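Ribonucleotide monophosphatase NagD (Escherichia coli, PDB 2C4N) probably dephosphorylates a broad range of nucleotides, polyphosphate and glucose 1-phosphate, as a magnesium-dependent phosphatase of the HAD superfamily. Local coordinates at residues E26-I31 with V61-S66; A74-L79 with I96-K101; D112-G117 with Y132-G137; V197-N202 with P242-I247. One frame throughout, in Å; residues are numbered along the deposited sequence.

Interaction 1 (E26-I31 with V61-S66); sequences EFLHGI and VDVPDS
L28 reaches from helix 24-33 to the loop that precedes strand 68-70, and two valines of that loop receive it. One methyl does the touching. L28 CD1 lies 4.0 Å from V61 CG1 and 3.9 Å from V63 CG1. The leucine meets the V61 side chain at roughly a right angle and the V63 side chain at a slant. Its CG stands anti to the carbonyl carbon (chi1 -64°), and the extended chi2 of -178° carries CD1 out to the loop. V61 and V63 also rest on F56 of helix 49-58, and V63 touches M32 one turn further along helix 24-33. The loop thus touches both helix 24-33 and helix 49-58.

One residue on, H29 makes the polar half of the contact. Its ring comes up to the loop backbone obliquely, with H29 CE1 3.2 Å from D62 O. No direct hydrogen bond crosses here. A water lies in the ring plane at the edge, 2.7 Å from H29 NE2. It also accepts from D62 N at 2.8 Å. The D62 carboxylate stays apart, with OD2 5.7 Å from H29 NE2.

The chemistry is split in two. Methyl packing, with L28 and V61 buried, joins helix and loop. At the more exposed margin a water bridge ties the imidazole to the peptide N-H.

Interaction 2 (A74-L79 with I96-K101); sequences ATADFL and IHELYK
A76 and E98 face each other where helix 71-80 runs beside helix 94-101. A76 CB is 3.8 Å from E98 CB, and nothing larger than a methyl stands on the A76 side. The short axes approach to 9.0 Å and run nearly parallel, at 24°. The backbones come nearest at A76 and L99, whose CA atoms are 5.5 Å apart.

E98 folds back beside the other helix. Its CG is anti to the carbonyl carbon, and the bend at chi2 (-67°) turns OE1 back alongside A76. E98 OE1 is 4.2 Å from A76 CB and makes no bond there, so the two CB atoms keep the closest touch. D77 carries a like charge nearby, but D77 OD1 remains 6.0 Å from E98 OE1 and pairs with R80 instead.

The second touch is between leucines. L79 and L99 share one shape, with CG beside the backbone N and an extended chi2. Their side chains slant across each other, and L79 CD1 meets L99 CD2 at 3.7 Å. L99 CD2 also passes 4.4 Å from A76 CA, a looser approach to the helix backbone.

Both helices pack on the parallel sheet that contains strands 86-90 and 105-116. L79 rests on F113 and I115, and L99 on V89. F78, on another side of helix 71-80, meets F211 and P234 of a second subunit.

Interaction 3 (D112-G117 with Y132-G137); sequences DFVIVG and YFVANG
The beta-alpha-beta unit made of strand 105-116, helix 124-135 and strand 139-142 is held here by contacts between its first strand and the end of its helix. V114 is the strand residue that points at the helix. Its CG2 meets F133 CB at 3.4 Å, and the same methyl lies 3.8 Å from V134 CG2. The V134 methyl fits between the branches of V114, since it is also 3.8 Å from V114 CB and 4.0 Å from V114 CG1. Both helix side chains cross V114 at about a right angle.

F133 touches chiefly with its CB. Its CA-CB bond heads for the strand, but chi1 of -66° swings the ring away, and the ring meets Y88 of strand 86-90. V134 continues the packing to F140 of strand 139-142 and to S167 of helix 156-167.

The helix ends just beyond these residues. G137 is the C-prime residue of a Schellman motif, with positive phi. Its N bonds to V134 O at 3.0 Å, and A138 N bonds to F133 O. Y132 O takes two donors at this end. N136 N comes from one face of the carbonyl plane and N136 ND2 from the other, the latter at 2.9 Å with an N-H...O angle of 160°. N136 ND2 also lies over a face of the Y132 ring, toward its rim.

Between the two segments the contact is apolar, with no hydrogen bond across. At the helix end, Y132 O is met by N136, F133 O by A138 N, and V134 O by G137 N and R169.

Interaction 4 (V197-N202 with P242-I247); sequences VIVGDN and PSVAEI. With MG (magnesium ion), chain B; PO4 (phosphate ion), chain C.
V199 and I247 meet tip to tip between strand 196-200 and the loop after strand 239-241. V199 CG1 is 3.8 Å from I247 CD1, and its second methyl is near the same atom. V244 adds a longer touch, with V244 CG1 4.3 Å from V199 CG1. The extended chi2 of I247 (177°) sends CD1 to the strand.

The loop is shaped by a 3-10 turn in which I247 N bonds to V244 O. S243 begins it with an ST turn, its OG accepting from A245 N. Around this core, V199 packs on V220 and C8, and F27 of helix 24-33 covers V244 and I247.

Past G200 the strand opens into the active site. D201 OD1 binds the magnesium ion at 2.3 Å, and D9 OD2 and D11 O bind it too. Two waters are also bound to the metal. One of them donates to D201 OD2 at 2.8 Å, and V224 N also bonds to that oxygen. N202 caps the next helix through OD1, which accepts from R204 N. Its ND2 makes a weak bond to phosphate O2 at 3.3 Å. The other metal-bound water donates to phosphate O4, and T205 and K176 also hold this ion, which probably came from the crystallisation liquor.

Methyl packing covers one side of V199, two residues before the metal ligand D201. An apolar contact with no hydrogen bond across thus adjoins a carboxylate with one oxygen on the metal and the other held by water and V224 N.

In the fold
Interactions 1 and 4 lie on one side of the molecule, with centres 15 Å apart, and F27 joins them. F27 CD1 is 3.7 Å from V244 O, and F27 CE1 is 3.8 Å from I247 CG2. Interactions 2 and 3 form a second pair, with centres 16 Å apart, where L79 CD1 meets I115 CD1 and L79 CD2 lies 3.5 Å from F113 CE2. The pairs lie in or against different parallel sheets. Interactions 3 and 4 are on opposite sides of the chain's centre, their centres 37 Å apart. Interaction 4 alone holds a magnesium ligand. The L28 side chain of interaction 1 is about 13 Å from the ion. Interaction 3 is remote from the metal, its nearest atoms about 17 Å from those of interaction 4.

Interaction 1 (E26-I31 with V61-S66)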
loop_
_atom_site.group_PDB
_atom_site.type_symbol
_atom_site.label_atom_id
_atom_site.label_comp_id
_atom_site.label_asym_id
_atom_site.label_seq_id
_atom_site.Cartn_x
_atom_site.Cartn_y
_atom_site.Cartn_z
ATOM N N GLU A 26 -21.041 -36.092 -11.831
ATOM C CA GLU A 26 -21.851 -36.076 -13.043
ATOM C C GLU A 26 -21.424 -34.949 -13.982
ATOM O O GLU A 26 -21.392 -35.118 -15.203
ATOM C CB GLU A 26 -23.329 -35.912 -12.681
ATOM C CG GLU A 26 -24.280 -36.100 -13.850
ATOM C CD GLU A 26 -24.268 -37.518 -14.393
ATOM O OE1 GLU A 26 -23.195 -37.985 -14.833
ATOM O OE2 GLU A 26 -25.334 -38.169 -14.378
ATOM N N PHE A 27 -21.101 -33.796 -13.407
ATOM C CA PHE A 27 -20.671 -32.643 -14.187
ATOM C C PHE A 27 -19.412 -32.977 -14.976
ATOM O O PHE A 27 -19.356 -32.781 -16.189
ATOM C CB PHE A 27 -20.398 -31.456 -13.257
ATOM C CG PHE A 27 -19.807 -30.261 -13.947
ATOM C CD1 PHE A 27 -20.525 -29.567 -14.917
ATOM C CD2 PHE A 27 -18.530 -29.817 -13.616
ATOM C CE1 PHE A 27 -19.982 -28.447 -15.548
ATOM C CE2 PHE A 27 -17.977 -28.699 -14.239
ATOM C CZ PHE A 27 -18.706 -28.011 -15.208
ATOM N N LEU A 28 -18.403 -33.489 -14.278
ATOM C CA LEU A 28 -17.137 -33.838 -14.911
ATOM C C LEU A 28 -17.266 -34.975 -15.922
ATOM O O LEU A 28 -16.721 -34.894 -17.025
ATOM C CB LEU A 28 -16.106 -34.201 -13.841
ATOM C CG LEU A 28 -15.725 -33.056 -12.891
ATOM C CD1 LEU A 28 -14.665 -33.532 -11.904
ATOM C CD2 LEU A 28 -15.206 -31.875 -13.700
ATOM N N HIS A 29 -17.986 -36.028 -15.551
ATOM C CA HIS A 29 -18.171 -37.162 -16.452
ATOM C C HIS A 29 -18.873 -36.726 -17.732
ATOM O O HIS A 29 -18.568 -37.226 -18.816
ATOM C CB HIS A 29 -18.967 -38.276 -15.765
ATOM C CG HIS A 29 -18.233 -38.937 -14.638
ATOM N ND1 HIS A 29 -16.931 -39.374 -14.754
ATOM C CD2 HIS A 29 -18.622 -39.246 -13.378
ATOM C CE1 HIS A 29 -16.548 -39.920 -13.613
ATOM N NE2 HIS A 29 -17.556 -39.856 -12.763
ATOM N N GLY A 30 -19.807 -35.789 -17.607
ATOM C CA GLY A 30 -20.516 -35.297 -18.775
ATOM C C GLY A 30 -19.562 -34.626 -19.744
ATOM O O GLY A 30 -19.660 -34.804 -20.960
ATOM N N ILE A 31 -18.627 -33.848 -19.205
ATOM C CA ILE A 31 -17.644 -33.158 -20.030
ATOM C C ILE A 31 -16.713 -34.143 -20.723
ATOM O O ILE A 31 -16.460 -34.030 -21.922
ATOM C CB ILE A 31 -16.799 -32.183 -19.181
ATOM C CG1 ILE A 31 -17.699 -31.073 -18.633
ATOM C CG2 ILE A 31 -15.664 -31.599 -20.017
ATOM C CD1 ILE A 31 -17.021 -30.179 -17.618
ATOM N N VAL A 61 -15.310 -39.125 -6.566
ATOM C CA VAL A 61 -15.223 -38.575 -7.919
ATOM C C VAL A 61 -14.003 -39.162 -8.625
ATOM O O VAL A 61 -12.868 -38.971 -8.186
ATOM C CB VAL A 61 -15.085 -37.034 -7.902
ATOM C CG1 VAL A 61 -15.105 -36.505 -9.328
ATOM C CG2 VAL A 61 -16.208 -36.413 -7.078
ATOM N N ASP A 62 -14.237 -39.869 -9.725
ATOM C CA ASP A 62 -13.144 -40.494 -10.460
ATOM C C ASP A 62 -12.706 -39.767 -11.727
ATOM O O ASP A 62 -13.479 -39.626 -12.672
ATOM C CB ASP A 62 -13.506 -41.935 -10.825
ATOM C CG ASP A 62 -13.798 -42.790 -9.611
ATOM O OD1 ASP A 62 -13.152 -42.583 -8.564
ATOM O OD2 ASP A 62 -14.666 -43.683 -9.708
ATOM N N VAL A 63 -11.456 -39.311 -11.734
ATOM C CA VAL A 63 -10.878 -38.617 -12.881
ATOM C C VAL A 63 -9.406 -39.003 -12.997
ATOM O O VAL A 63 -8.799 -39.455 -12.031
ATOM C CB VAL A 63 -10.982 -37.075 -12.740
ATOM C CG1 VAL A 63 -12.438 -36.641 -12.778
ATOM C CG2 VAL A 63 -10.332 -36.625 -11.443
ATOM N N PRO A 64 -8.822 -38.846 -14.191
ATOM C CA PRO A 64 -7.416 -39.171 -14.455
ATOM C C PRO A 64 -6.462 -38.178 -13.785
ATOM O O PRO A 64 -6.828 -37.023 -13.550
ATOM C CB PRO A 64 -7.324 -39.089 -15.978
ATOM C CG PRO A 64 -8.745 -39.297 -16.439
ATOM C CD PRO A 64 -9.528 -38.517 -15.438
ATOM N N ASP A 65 -5.250 -38.633 -13.475
ATOM C CA ASP A 65 -4.214 -37.785 -12.867
ATOM C C ASP A 65 -3.900 -36.616 -13.787
ATOM O O ASP A 65 -3.617 -35.498 -13.349
ATOM C CB ASP A 65 -2.905 -38.566 -12.710
ATOM C CG ASP A 65 -2.937 -39.559 -11.582
ATOM O OD1 ASP A 65 -4.043 -39.930 -11.137
ATOM O OD2 ASP A 65 -1.842 -39.983 -11.155
ATOM N N SER A 66 -3.930 -36.915 -15.079
ATOM C CA SER A 66 -3.599 -35.966 -16.130
ATOM C C SER A 66 -4.421 -34.694 -16.243
ATOM O O SER A 66 -3.953 -33.717 -16.826
ATOM C CB SER A 66 -3.634 -36.673 -17.483
ATOM O OG SER A 66 -4.948 -37.098 -17.805
HETATM O O HOH W 1 -16.888 -40.445 -10.243
#

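Interaction 2 (A74-L79 with I96-K101)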
loop_
_atom_site.group_PDB
_atom_site.type_symbol
_atom_site.label_atom_id
_atom_site.label_comp_id
_atom_site.label_asym_id
_atom_site.label_seq_id
_atom_site.Cartn_x
_atom_site.Cartn_y
_atom_site.Cartn_z
ATOM N N ALA A 74 2.371 -25.280 -13.091
ATOM C CA ALA A 74 2.401 -24.075 -13.911
ATOM C C ALA A 74 3.716 -23.332 -13.736
ATOM O O ALA A 74 4.269 -22.801 -14.699
ATOM C CB ALA A 74 1.224 -23.163 -13.552
ATOM N N THR A 75 4.223 -23.304 -12.508
ATOM C CA THR A 75 5.492 -22.633 -12.230
ATOM C C THR A 75 6.630 -23.372 -12.931
ATOM O O THR A 75 7.523 -22.754 -13.505
ATOM C CB THR A 75 5.773 -22.577 -10.715
ATOM O OG1 THR A 75 4.786 -21.754 -10.079
ATOM C CG2 THR A 75 7.163 -22.011 -10.450
ATOM N N ALA A 76 6.591 -24.699 -12.894
ATOM C CA ALA A 76 7.621 -25.495 -13.555
ATOM C C ALA A 76 7.554 -25.244 -15.059
ATOM O O ALA A 76 8.582 -25.090 -15.712
ATOM C CB ALA A 76 7.417 -26.990 -13.257
ATOM N N ASP A 77 6.340 -25.195 -15.604
ATOM C CA ASP A 77 6.158 -24.954 -17.031
ATOM C C ASP A 77 6.669 -23.573 -17.408
ATOM O O ASP A 77 7.219 -23.380 -18.488
ATOM C CB ASP A 77 4.685 -25.075 -17.430
ATOM C CG ASP A 77 4.226 -26.517 -17.548
ATOM O OD1 ASP A 77 5.085 -27.396 -17.766
ATOM O OD2 ASP A 77 3.007 -26.771 -17.447
ATOM N N PHE A 78 6.477 -22.613 -16.510
ATOM C CA PHE A 78 6.935 -21.249 -16.731
ATOM C C PHE A 78 8.463 -21.208 -16.788
ATOM O O PHE A 78 9.048 -20.602 -17.683
ATOM C CB PHE A 78 6.414 -20.355 -15.600
ATOM C CG PHE A 78 6.997 -18.966 -15.589
ATOM C CD1 PHE A 78 8.257 -18.726 -15.043
ATOM C CD2 PHE A 78 6.285 -17.894 -16.122
ATOM C CE1 PHE A 78 8.799 -17.442 -15.025
ATOM C CE2 PHE A 78 6.820 -16.606 -16.108
ATOM C CZ PHE A 78 8.080 -16.379 -15.560
ATOM N N LEU A 79 9.098 -21.874 -15.833
ATOM C CA LEU A 79 10.554 -21.901 -15.733
ATOM C C LEU A 79 11.250 -22.755 -16.792
ATOM O O LEU A 79 12.412 -22.510 -17.134
ATOM C CB LEU A 79 10.948 -22.368 -14.331
ATOM C CG LEU A 79 10.498 -21.397 -13.230
ATOM C CD1 LEU A 79 10.729 -21.996 -11.858
ATOM C CD2 LEU A 79 11.257 -20.093 -13.385
ATOM N N ILE A 96 9.089 -29.095 -5.632
ATOM C CA ILE A 96 10.481 -29.516 -5.735
ATOM C C ILE A 96 10.671 -30.561 -6.832
ATOM O O ILE A 96 11.563 -30.435 -7.672
ATOM C CB ILE A 96 10.993 -30.103 -4.395
ATOM C CG1 ILE A 96 10.891 -29.052 -3.283
ATOM C CG2 ILE A 96 12.440 -30.574 -4.551
ATOM C CD1 ILE A 96 11.801 -27.851 -3.469
ATOM N N HIS A 97 9.835 -31.592 -6.821
ATOM C CA HIS A 97 9.934 -32.648 -7.817
ATOM C C HIS A 97 9.691 -32.117 -9.226
ATOM O O HIS A 97 10.376 -32.511 -10.172
ATOM C CB HIS A 97 8.940 -33.765 -7.506
ATOM C CG HIS A 97 9.176 -35.008 -8.301
ATOM N ND1 HIS A 97 10.305 -35.783 -8.147
ATOM C CD2 HIS A 97 8.452 -35.589 -9.287
ATOM C CE1 HIS A 97 10.267 -36.786 -9.007
ATOM N NE2 HIS A 97 9.154 -36.690 -9.709
ATOM N N GLU A 98 8.713 -31.225 -9.367
ATOM C CA GLU A 98 8.404 -30.635 -10.663
ATOM C C GLU A 98 9.597 -29.861 -11.208
ATOM O O GLU A 98 9.896 -29.934 -12.394
ATOM C CB GLU A 98 7.200 -29.694 -10.555
ATOM C CG GLU A 98 5.859 -30.384 -10.367
ATOM C CD GLU A 98 5.426 -31.181 -11.585
ATOM O OE1 GLU A 98 5.406 -30.616 -12.703
ATOM O OE2 GLU A 98 5.095 -32.374 -11.425
ATOM N N LEU A 99 10.273 -29.114 -10.339
ATOM C CA LEU A 99 11.437 -28.339 -10.754
ATOM C C LEU A 99 12.584 -29.245 -11.208
ATOM O O LEU A 99 13.258 -28.955 -12.196
ATOM C CB LEU A 99 11.900 -27.425 -9.609
ATOM C CG LEU A 99 10.877 -26.333 -9.249
ATOM C CD1 LEU A 99 11.346 -25.511 -8.067
ATOM C CD2 LEU A 99 10.674 -25.446 -10.455
ATOM N N TYR A 100 12.812 -30.334 -10.480
ATOM C CA TYR A 100 13.863 -31.278 -10.852
ATOM C C TYR A 100 13.564 -31.874 -12.223
ATOM O O TYR A 100 14.469 -32.060 -13.033
ATOM C CB TYR A 100 13.988 -32.389 -9.798
ATOM C CG TYR A 100 14.868 -32.008 -8.631
ATOM C CD1 TYR A 100 14.410 -32.089 -7.321
ATOM C CD2 TYR A 100 16.157 -31.530 -8.847
ATOM C CE1 TYR A 100 15.215 -31.690 -6.257
ATOM C CE2 TYR A 100 16.966 -31.138 -7.797
ATOM C CZ TYR A 100 16.489 -31.214 -6.510
ATOM O OH TYR A 100 17.287 -30.785 -5.481
ATOM N N LYS A 101 12.292 -32.167 -12.479
ATOM C CA LYS A 101 11.882 -32.723 -13.765
ATOM C C LYS A 101 12.009 -31.681 -14.877
ATOM O O LYS A 101 12.078 -32.028 -16.056
ATOM C CB LYS A 101 10.437 -33.244 -13.697
ATOM C CG LYS A 101 10.240 -34.425 -12.754
ATOM C CD LYS A 101 11.150 -35.597 -13.110
ATOM C CE LYS A 101 10.379 -36.787 -13.682
ATOM N NZ LYS A 101 9.677 -36.484 -14.959
#

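Interaction 3 (D112-G117 with Y132-G137)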
loop_
_atom_site.group_PDB
_atom_site.type_symbol
_atom_site.label_atom_id
_atom_site.label_comp_id
_atom_site.label_asym_id
_atom_site.label_seq_id
_atom_site.Cartn_x
_atom_site.Cartn_y
_atom_site.Cartn_z
ATOM N N ASP A 112 19.810 -18.476 -9.931
ATOM C CA ASP A 112 19.289 -17.543 -10.926
ATOM C C ASP A 112 17.913 -17.059 -10.472
ATOM O O ASP A 112 17.544 -15.905 -10.693
ATOM C CB ASP A 112 19.145 -18.228 -12.287
ATOM C CG ASP A 112 20.455 -18.781 -12.808
ATOM O OD1 ASP A 112 21.423 -18.001 -12.928
ATOM O OD2 ASP A 112 20.515 -19.993 -13.108
ATOM N N PHE A 113 17.166 -17.965 -9.847
ATOM C CA PHE A 113 15.818 -17.684 -9.360
ATOM C C PHE A 113 15.646 -17.975 -7.881
ATOM O O PHE A 113 16.359 -18.798 -7.307
ATOM C CB PHE A 113 14.771 -18.570 -10.049
ATOM C CG PHE A 113 14.773 -18.498 -11.535
ATOM C CD1 PHE A 113 15.703 -19.218 -12.280
ATOM C CD2 PHE A 113 13.822 -17.735 -12.198
ATOM C CE1 PHE A 113 15.683 -19.178 -13.666
ATOM C CE2 PHE A 113 13.793 -17.688 -13.586
ATOM C CZ PHE A 113 14.729 -18.415 -14.322
ATOM N N VAL A 114 14.668 -17.300 -7.286
ATOM C CA VAL A 114 14.266 -17.535 -5.905
ATOM C C VAL A 114 12.809 -17.909 -6.154
ATOM O O VAL A 114 12.041 -17.108 -6.693
ATOM C CB VAL A 114 14.327 -16.268 -5.026
ATOM C CG1 VAL A 114 13.527 -16.494 -3.736
ATOM C CG2 VAL A 114 15.776 -15.952 -4.672
ATOM N N ILE A 115 12.437 -19.134 -5.806
ATOM C CA ILE A 115 11.083 -19.601 -6.036
ATOM C C ILE A 115 10.412 -19.909 -4.711
ATOM O O ILE A 115 10.929 -20.685 -3.911
ATOM C CB ILE A 115 11.084 -20.874 -6.894
ATOM C CG1 ILE A 115 11.889 -20.629 -8.174
ATOM C CG2 ILE A 115 9.657 -21.284 -7.210
ATOM C CD1 ILE A 115 12.153 -21.878 -8.973
ATOM N N VAL A 116 9.256 -19.297 -4.487
ATOM C CA VAL A 116 8.528 -19.509 -3.252
ATOM C C VAL A 116 7.194 -20.195 -3.502
ATOM O O VAL A 116 6.393 -19.751 -4.327
ATOM C CB VAL A 116 8.255 -18.171 -2.512
ATOM C CG1 VAL A 116 7.567 -18.443 -1.172
ATOM C CG2 VAL A 116 9.561 -17.413 -2.300
ATOM N N GLY A 117 6.979 -21.295 -2.792
ATOM C CA GLY A 117 5.729 -22.027 -2.896
ATOM C C GLY A 117 5.167 -22.072 -1.489
ATOM O O GLY A 117 4.864 -21.031 -0.908
ATOM N N TYR A 132 18.047 -12.076 0.669
ATOM C CA TYR A 132 19.404 -11.759 0.234
ATOM C C TYR A 132 19.555 -11.944 -1.277
ATOM O O TYR A 132 20.079 -11.070 -1.968
ATOM C CB TYR A 132 20.401 -12.658 0.963
ATOM C CG TYR A 132 21.822 -12.530 0.463
ATOM C CD1 TYR A 132 22.631 -11.465 0.855
ATOM C CD2 TYR A 132 22.353 -13.473 -0.416
ATOM C CE1 TYR A 132 23.940 -11.342 0.385
ATOM C CE2 TYR A 132 23.657 -13.359 -0.893
ATOM C CZ TYR A 132 24.443 -12.293 -0.489
ATOM O OH TYR A 132 25.733 -12.184 -0.959
ATOM N N PHE A 133 19.099 -13.085 -1.790
ATOM C CA PHE A 133 19.200 -13.353 -3.223
ATOM C C PHE A 133 18.354 -12.405 -4.071
ATOM O O PHE A 133 18.805 -11.914 -5.107
ATOM C CB PHE A 133 18.809 -14.802 -3.529
ATOM C CG PHE A 133 19.756 -15.822 -2.955
ATOM C CD1 PHE A 133 21.129 -15.709 -3.161
ATOM C CD2 PHE A 133 19.275 -16.902 -2.216
ATOM C CE1 PHE A 133 22.011 -16.658 -2.638
ATOM C CE2 PHE A 133 20.148 -17.858 -1.689
ATOM C CZ PHE A 133 21.521 -17.732 -1.902
ATOM N N VAL A 134 17.125 -12.149 -3.641
ATOM C CA VAL A 134 16.248 -11.256 -4.389
ATOM C C VAL A 134 16.833 -9.853 -4.391
ATOM O O VAL A 134 16.862 -9.186 -5.423
ATOM C CB VAL A 134 14.821 -11.232 -3.785
ATOM C CG1 VAL A 134 13.970 -10.160 -4.466
ATOM C CG2 VAL A 134 14.166 -12.595 -3.968
ATOM N N ALA A 135 17.314 -9.414 -3.235
ATOM C CA ALA A 135 17.904 -8.092 -3.128
ATOM C C ALA A 135 19.121 -7.971 -4.038
ATOM O O ALA A 135 19.433 -6.884 -4.523
ATOM C CB ALA A 135 18.300 -7.816 -1.692
ATOM N N ASN A 136 19.816 -9.065 -4.239
ATOM C CA ASN A 136 20.943 -9.138 -5.123
ATOM C C ASN A 136 20.684 -9.453 -6.575
ATOM O O ASN A 136 21.581 -9.759 -7.299
ATOM C CB ASN A 136 22.075 -9.973 -4.540
ATOM C CG ASN A 136 22.807 -9.259 -3.443
ATOM O OD1 ASN A 136 23.659 -8.440 -3.723
ATOM N ND2 ASN A 136 22.514 -9.570 -2.233
ATOM N N GLY A 137 19.446 -9.324 -6.996
ATOM C CA GLY A 137 19.105 -9.567 -8.388
ATOM C C GLY A 137 18.523 -10.886 -8.859
ATOM O O GLY A 137 18.281 -11.049 -10.057
#

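Interaction 4 (V197-N202 with P242-I247)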
loop_
_atom_site.group_PDB
_atom_site.type_symbol
_atom_site.label_atom_id
_atom_site.label_comp_id
_atom_site.label_asym_id
_atom_site.label_seq_id
_atom_site.Cartn_x
_atom_site.Cartn_y
_atom_site.Cartn_z
ATOM N N VAL A 197 -14.071 -22.185 -21.653
ATOM C CA VAL A 197 -14.797 -21.567 -20.561
ATOM C C VAL A 197 -14.080 -21.964 -19.283
ATOM O O VAL A 197 -13.468 -23.031 -19.211
ATOM C CB VAL A 197 -16.262 -22.086 -20.485
ATOM C CG1 VAL A 197 -16.271 -23.593 -20.238
ATOM C CG2 VAL A 197 -17.021 -21.370 -19.373
ATOM N N ILE A 198 -14.112 -21.089 -18.292
ATOM C CA ILE A 198 -13.519 -21.422 -17.012
ATOM C C ILE A 198 -14.648 -21.337 -16.003
ATOM O O ILE A 198 -15.470 -20.425 -16.063
ATOM C CB ILE A 198 -12.377 -20.455 -16.598
ATOM C CG1 ILE A 198 -11.916 -20.801 -15.172
ATOM C CG2 ILE A 198 -12.840 -19.002 -16.682
ATOM C CD1 ILE A 198 -10.614 -20.134 -14.771
ATOM N N VAL A 199 -14.708 -22.313 -15.106
ATOM C CA VAL A 199 -15.728 -22.343 -14.066
ATOM C C VAL A 199 -15.004 -22.095 -12.745
ATOM O O VAL A 199 -14.012 -22.758 -12.447
ATOM C CB VAL A 199 -16.433 -23.724 -13.993
ATOM C CG1 VAL A 199 -17.500 -23.707 -12.911
ATOM C CG2 VAL A 199 -17.051 -24.075 -15.338
ATOM N N GLY A 200 -15.484 -21.133 -11.965
ATOM C CA GLY A 200 -14.838 -20.845 -10.694
ATOM C C GLY A 200 -15.785 -20.235 -9.686
ATOM O O GLY A 200 -16.882 -19.805 -10.044
ATOM N N ASP A 201 -15.361 -20.187 -8.426
ATOM C CA ASP A 201 -16.193 -19.635 -7.361
ATOM C C ASP A 201 -15.703 -18.288 -6.840
ATOM O O ASP A 201 -16.397 -17.641 -6.056
ATOM C CB ASP A 201 -16.255 -20.605 -6.183
ATOM C CG ASP A 201 -14.902 -20.811 -5.543
ATOM O OD1 ASP A 201 -13.973 -21.177 -6.284
ATOM O OD2 ASP A 201 -14.766 -20.603 -4.316
ATOM N N ASN A 202 -14.513 -17.870 -7.263
ATOM C CA ASN A 202 -13.956 -16.602 -6.800
ATOM C C ASN A 202 -13.882 -15.547 -7.901
ATOM O O ASN A 202 -13.069 -15.646 -8.821
ATOM C CB ASN A 202 -12.554 -16.821 -6.227
ATOM C CG ASN A 202 -12.074 -15.639 -5.405
ATOM O OD1 ASN A 202 -12.472 -14.502 -5.649
ATOM N ND2 ASN A 202 -11.213 -15.905 -4.431
ATOM N N PRO A 242 -25.855 -21.701 -8.967
ATOM C CA PRO A 242 -25.637 -22.014 -7.554
ATOM C C PRO A 242 -24.444 -22.965 -7.430
ATOM O O PRO A 242 -23.611 -22.813 -6.540
ATOM C CB PRO A 242 -26.949 -22.676 -7.141
ATOM C CG PRO A 242 -27.955 -22.001 -8.023
ATOM C CD PRO A 242 -27.248 -21.982 -9.358
ATOM N N SER A 243 -24.362 -23.933 -8.341
ATOM C CA SER A 243 -23.272 -24.909 -8.333
ATOM C C SER A 243 -23.137 -25.542 -9.707
ATOM O O SER A 243 -23.928 -25.260 -10.600
ATOM C CB SER A 243 -23.544 -26.007 -7.299
ATOM O OG SER A 243 -24.587 -26.860 -7.739
ATOM N N VAL A 244 -22.137 -26.402 -9.876
ATOM C CA VAL A 244 -21.922 -27.069 -11.156
ATOM C C VAL A 244 -23.101 -27.959 -11.566
ATOM O O VAL A 244 -23.271 -28.273 -12.743
ATOM C CB VAL A 244 -20.637 -27.931 -11.133
ATOM C CG1 VAL A 244 -19.409 -27.028 -11.066
ATOM C CG2 VAL A 244 -20.660 -28.886 -9.940
ATOM N N ALA A 245 -23.918 -28.348 -10.595
ATOM C CA ALA A 245 -25.061 -29.217 -10.862
ATOM C C ALA A 245 -26.030 -28.687 -11.917
ATOM O O ALA A 245 -26.635 -29.471 -12.654
ATOM C CB ALA A 245 -25.808 -29.494 -9.566
ATOM N N GLU A 246 -26.182 -27.369 -11.999
ATOM C CA GLU A 246 -27.095 -26.786 -12.976
ATOM C C GLU A 246 -26.431 -26.285 -14.252
ATOM O O GLU A 246 -27.114 -25.809 -15.156
ATOM C CB GLU A 246 -27.894 -25.639 -12.346
ATOM C CG GLU A 246 -28.809 -26.057 -11.208
ATOM C CD GLU A 246 -29.750 -24.947 -10.794
ATOM O OE1 GLU A 246 -29.421 -23.767 -11.050
ATOM O OE2 GLU A 246 -30.814 -25.249 -10.208
ATOM N N ILE A 247 -25.109 -26.377 -14.336
ATOM C CA ILE A 247 -24.421 -25.915 -15.539
ATOM C C ILE A 247 -24.795 -26.828 -16.707
ATOM O O ILE A 247 -24.564 -28.036 -16.645
ATOM C CB ILE A 247 -22.872 -25.946 -15.373
ATOM C CG1 ILE A 247 -22.434 -24.954 -14.298
ATOM C CG2 ILE A 247 -22.189 -25.598 -16.691
ATOM C CD1 ILE A 247 -20.929 -24.973 -14.035
HETATM MG MG MG B . -11.915 -21.891 -5.646
HETATM P P PO4 C . -8.031 -18.833 -5.091
HETATM O O1 PO4 C . -7.639 -20.218 -4.731
HETATM O O2 PO4 C . -8.928 -18.285 -4.046
HETATM O O3 PO4 C . -6.818 -17.988 -5.193
HETATM O O4 PO4 C . -8.736 -18.840 -6.396
HETATM O O HOH W 2 -12.133 -20.957 -3.515
HETATM O O HOH W 3 -11.212 -19.911 -6.622
#